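Long-range contact in type II restriction enzyme ngomi (PDB 1FIU), which cleaves double-stranded DNA at the sequence 5'-GCCGGC-3' after the first G, as a magnesium-dependent homotetramer: residues 7-12 / 243-248. Residues are numbered along the deposited sequence; the frame is centred on the assembly and turned at random.
Sequences QERRIF and HFALYE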
ATOM      1  N   GLN I   7      29.472 -27.050  -0.714  1.00 25.07           N
ATOM      2  CA  GLN I   7      30.740 -26.675  -0.111  1.00 25.03           C
ATOM      3  C   GLN I   7      30.658 -25.246   0.444  1.00 26.83           C
ATOM      4  O   GLN I   7      31.131 -24.961   1.547  1.00 25.29           O
ATOM      5  CB  GLN I   7      31.864 -26.786  -1.143  1.00 25.96           C
ATOM      6  CG  GLN I   7      32.082 -28.213  -1.615  1.00 28.20           C
ATOM      7  CD  GLN I   7      33.274 -28.365  -2.524  1.00 31.29           C
ATOM      8  OE1 GLN I   7      34.337 -27.789  -2.274  1.00 35.20           O
ATOM      9  NE2 GLN I   7      33.114 -29.158  -3.582  1.00 35.08           N
ATOM     10  N   GLU I   8      30.039 -24.347  -0.319  1.00 24.15           N
ATOM     11  CA  GLU I   8      29.905 -22.959   0.128  1.00 24.97           C
ATOM     12  C   GLU I   8      29.024 -22.862   1.376  1.00 20.73           C
ATOM     13  O   GLU I   8      29.279 -22.052   2.254  1.00 22.87           O
ATOM     14  CB  GLU I   8      29.292 -22.098  -0.972  1.00 27.54           C
ATOM     15  CG  GLU I   8      30.224 -21.799  -2.129  1.00 36.05           C
ATOM     16  CD  GLU I   8      31.403 -20.932  -1.729  1.00 39.13           C
ATOM     17  OE1 GLU I   8      31.242 -20.069  -0.836  1.00 37.54           O
ATOM     18  OE2 GLU I   8      32.489 -21.103  -2.325  1.00 45.25           O
ATOM     19  N   ARG I   9      27.970 -23.671   1.424  1.00 20.52           N
ATOM     20  CA  ARG I   9      27.061 -23.671   2.572  1.00 19.92           C
ATOM     21  C   ARG I   9      27.816 -24.134   3.816  1.00 21.63           C
ATOM     22  O   ARG I   9      27.630 -23.584   4.905  1.00 22.85           O
ATOM     23  CB  ARG I   9      25.866 -24.598   2.293  1.00 20.53           C
ATOM     24  CG  ARG I   9      24.749 -24.551   3.339  1.00 19.00           C
ATOM     25  CD  ARG I   9      23.671 -25.540   2.977  1.00 20.87           C
ATOM     26  NE  ARG I   9      22.483 -25.463   3.818  1.00 20.04           N
ATOM     27  CZ  ARG I   9      22.284 -26.193   4.917  1.00 25.86           C
ATOM     28  NH1 ARG I   9      23.200 -27.066   5.324  1.00 23.10           N
ATOM     29  NH2 ARG I   9      21.155 -26.059   5.596  1.00 19.06           N
ATOM     30  N   ARG I  10      28.689 -25.123   3.652  1.00 21.58           N
ATOM     31  CA  ARG I  10      29.468 -25.602   4.797  1.00 24.65           C
ATOM     32  C   ARG I  10      30.469 -24.554   5.255  1.00 22.31           C
ATOM     33  O   ARG I  10      30.696 -24.375   6.443  1.00 26.37           O
ATOM     34  CB  ARG I  10      30.168 -26.922   4.436  1.00 26.65           C
ATOM     35  CG  ARG I  10      29.146 -28.000   4.136  1.00 35.91           C
ATOM     36  CD  ARG I  10      29.730 -29.379   3.844  1.00 42.20           C
ATOM     37  NE  ARG I  10      28.657 -30.321   3.518  1.00 44.94           N
ATOM     38  CZ  ARG I  10      28.811 -31.639   3.438  1.00 49.08           C
ATOM     39  NH1 ARG I  10      29.999 -32.187   3.663  1.00 50.12           N
ATOM     40  NH2 ARG I  10      27.775 -32.411   3.129  1.00 51.54           N
ATOM     41  N   ILE I  11      31.060 -23.835   4.308  1.00 22.25           N
ATOM     42  CA  ILE I  11      32.003 -22.785   4.642  1.00 23.19           C
ATOM     43  C   ILE I  11      31.285 -21.693   5.436  1.00 21.83           C
ATOM     44  O   ILE I  11      31.835 -21.128   6.376  1.00 22.15           O
ATOM     45  CB  ILE I  11      32.630 -22.197   3.348  1.00 23.30           C
ATOM     46  CG1 ILE I  11      33.590 -23.229   2.735  1.00 25.36           C
ATOM     47  CG2 ILE I  11      33.334 -20.882   3.640  1.00 23.74           C
ATOM     48  CD1 ILE I  11      34.093 -22.861   1.344  1.00 28.62           C
ATOM     49  N   PHE I  12      30.053 -21.392   5.037  1.00 20.13           N
ATOM     50  CA  PHE I  12      29.224 -20.393   5.706  1.00 18.90           C
ATOM     51  C   PHE I  12      29.025 -20.819   7.185  1.00 18.62           C
ATOM     52  O   PHE I  12      29.241 -20.037   8.108  1.00 20.95           O
ATOM     53  CB  PHE I  12      27.900 -20.311   4.921  1.00 19.97           C
ATOM     54  CG  PHE I  12      26.766 -19.630   5.643  1.00 18.37           C
ATOM     55  CD1 PHE I  12      26.709 -18.244   5.764  1.00 18.00           C
ATOM     56  CD2 PHE I  12      25.706 -20.388   6.128  1.00 19.62           C
ATOM     57  CE1 PHE I  12      25.609 -17.611   6.359  1.00 18.29           C
ATOM     58  CE2 PHE I  12      24.587 -19.765   6.728  1.00 18.28           C
ATOM     59  CZ  PHE I  12      24.551 -18.378   6.837  1.00 20.21           C
ATOM     60  N   HIS I 243      16.422 -19.429   5.591  1.00 17.00           N
ATOM     61  CA  HIS I 243      16.920 -19.885   6.882  1.00 16.62           C
ATOM     62  C   HIS I 243      18.375 -20.339   6.763  1.00 14.25           C
ATOM     63  O   HIS I 243      18.746 -21.020   5.793  1.00 17.15           O
ATOM     64  CB  HIS I 243      16.049 -21.056   7.401  1.00 17.41           C
ATOM     65  CG  HIS I 243      16.263 -21.364   8.856  1.00 18.03           C
ATOM     66  ND1 HIS I 243      17.135 -22.338   9.296  1.00 20.30           N
ATOM     67  CD2 HIS I 243      15.779 -20.762   9.968  1.00 16.38           C
ATOM     68  CE1 HIS I 243      17.182 -22.319  10.622  1.00 21.21           C
ATOM     69  NE2 HIS I 243      16.367 -21.371  11.055  1.00 17.58           N
ATOM     70  N   PHE I 244      19.181 -19.991   7.765  1.00 15.28           N
ATOM     71  CA  PHE I 244      20.596 -20.332   7.746  1.00 18.46           C
ATOM     72  C   PHE I 244      20.906 -21.826   7.788  1.00 18.42           C
ATOM     73  O   PHE I 244      22.009 -22.240   7.419  1.00 19.10           O
ATOM     74  CB  PHE I 244      21.347 -19.608   8.886  1.00 16.79           C
ATOM     75  CG  PHE I 244      21.480 -20.413  10.160  1.00 20.49           C
ATOM     76  CD1 PHE I 244      22.743 -20.707  10.670  1.00 20.71           C
ATOM     77  CD2 PHE I 244      20.348 -20.838  10.875  1.00 18.91           C
ATOM     78  CE1 PHE I 244      22.884 -21.400  11.879  1.00 20.68           C
ATOM     79  CE2 PHE I 244      20.490 -21.535  12.088  1.00 21.01           C
ATOM     80  CZ  PHE I 244      21.755 -21.808  12.581  1.00 19.05           C
ATOM     81  N   ALA I 245      19.931 -22.635   8.201  1.00 17.03           N
ATOM     82  CA  ALA I 245      20.154 -24.083   8.287  1.00 17.28           C
ATOM     83  C   ALA I 245      18.815 -24.792   8.180  1.00 21.06           C
ATOM     84  O   ALA I 245      18.374 -25.499   9.089  1.00 21.25           O
ATOM     85  CB  ALA I 245      20.837 -24.411   9.624  1.00 20.38           C
ATOM     86  N   LEU I 246      18.180 -24.644   7.033  1.00 17.50           N
ATOM     87  CA  LEU I 246      16.858 -25.203   6.863  1.00 18.15           C
ATOM     88  C   LEU I 246      16.746 -26.720   6.982  1.00 20.68           C
ATOM     89  O   LEU I 246      15.810 -27.210   7.616  1.00 21.60           O
ATOM     90  CB  LEU I 246      16.271 -24.763   5.513  1.00 17.90           C
ATOM     91  CG  LEU I 246      14.753 -24.999   5.426  1.00 20.92           C
ATOM     92  CD1 LEU I 246      13.989 -23.861   6.101  1.00 22.02           C
ATOM     93  CD2 LEU I 246      14.337 -25.111   3.986  1.00 20.61           C
ATOM     94  N   TYR I 247      17.680 -27.436   6.359  1.00 20.35           N
ATOM     95  CA  TYR I 247      17.668 -28.898   6.374  1.00 22.72           C
ATOM     96  C   TYR I 247      17.772 -29.426   7.798  1.00 24.37           C
ATOM     97  O   TYR I 247      17.067 -30.374   8.170  1.00 23.71           O
ATOM     98  CB  TYR I 247      18.827 -29.441   5.541  1.00 22.31           C
ATOM     99  CG  TYR I 247      18.895 -28.855   4.137  1.00 22.00           C
ATOM    100  CD1 TYR I 247      20.128 -28.690   3.498  1.00 23.28           C
ATOM    101  CD2 TYR I 247      17.739 -28.432   3.478  1.00 24.23           C
ATOM    102  CE1 TYR I 247      20.212 -28.105   2.237  1.00 24.02           C
ATOM    103  CE2 TYR I 247      17.807 -27.842   2.205  1.00 23.73           C
ATOM    104  CZ  TYR I 247      19.051 -27.679   1.600  1.00 24.35           C
ATOM    105  OH  TYR I 247      19.150 -27.060   0.372  1.00 23.66           O
ATOM    106  N   GLU I 248      18.646 -28.809   8.581  1.00 23.47           N
ATOM    107  CA  GLU I 248      18.856 -29.213   9.965  1.00 24.06           C
ATOM    108  C   GLU I 248      17.634 -28.885  10.822  1.00 23.80           C
ATOM    109  O   GLU I 248      17.253 -29.679  11.697  1.00 20.38           O
ATOM    110  CB  GLU I 248      20.113 -28.547  10.514  1.00 19.30           C
ATOM    111  CG  GLU I 248      21.397 -28.948   9.781  1.00 22.04           C
ATOM    112  CD  GLU I 248      21.597 -28.269   8.419  1.00 26.05           C
ATOM    113  OE1 GLU I 248      20.766 -27.418   8.015  1.00 22.88           O
ATOM    114  OE2 GLU I 248      22.608 -28.596   7.756  1.00 24.84           O
TER
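Arg9 of the N-terminal helix 4-18 joins Glu248 in a bidentate salt bridge, part of a largely buried contact at the start of helix 246-256, just past the end of strand 240-243 of the central sheet. The arginine chain is extended from CG to NE, with CG anti to the backbone N (chi1 -173°), and carries the guanidinium across to the carboxylate, tip to tip. Arg9 NH1 donates to OE2 of Glu248 at 2.9 Å, and Arg9 NH2 to OE1 of the same residue at 2.8 Å. Both bonds are almost straight and use syn lone pairs, with the guanidinium and carboxylate planes only 9° apart. The Glu248 chain is bent at chi2 in this end-on pairing.

Tyr247 lies over one guanidinium face, its CD1 3.5 Å from Arg9 NH2 and the planes tilted by 23°; Phe244 O lies more distantly over the opposite face. The remaining nitrogen, NE, forms a salt bridge with Asp276, which also accepts a hydrogen bond from Leu246 N in the first turn of the helix. Two carboxylates thus hold the guanidinium, and they probably stabilise its positive charge.

One turn along from Arg9, the edge of the Phe12 ring meets Phe244 O, 3.6 Å from Phe12 CE2, which also lies 3.9 Å from Phe244 CB. Phe76 of helix 62-81 also meets the Phe12 ring, while Ile164 of a second subunit packs on Arg9. Ala245 is the N-cap residue at this strand-to-helix junction, where an end-on arginine–carboxylate pair fastens the N-terminal helix to the sheet-and-helix core of the PD-(D/E)XK nuclease fold.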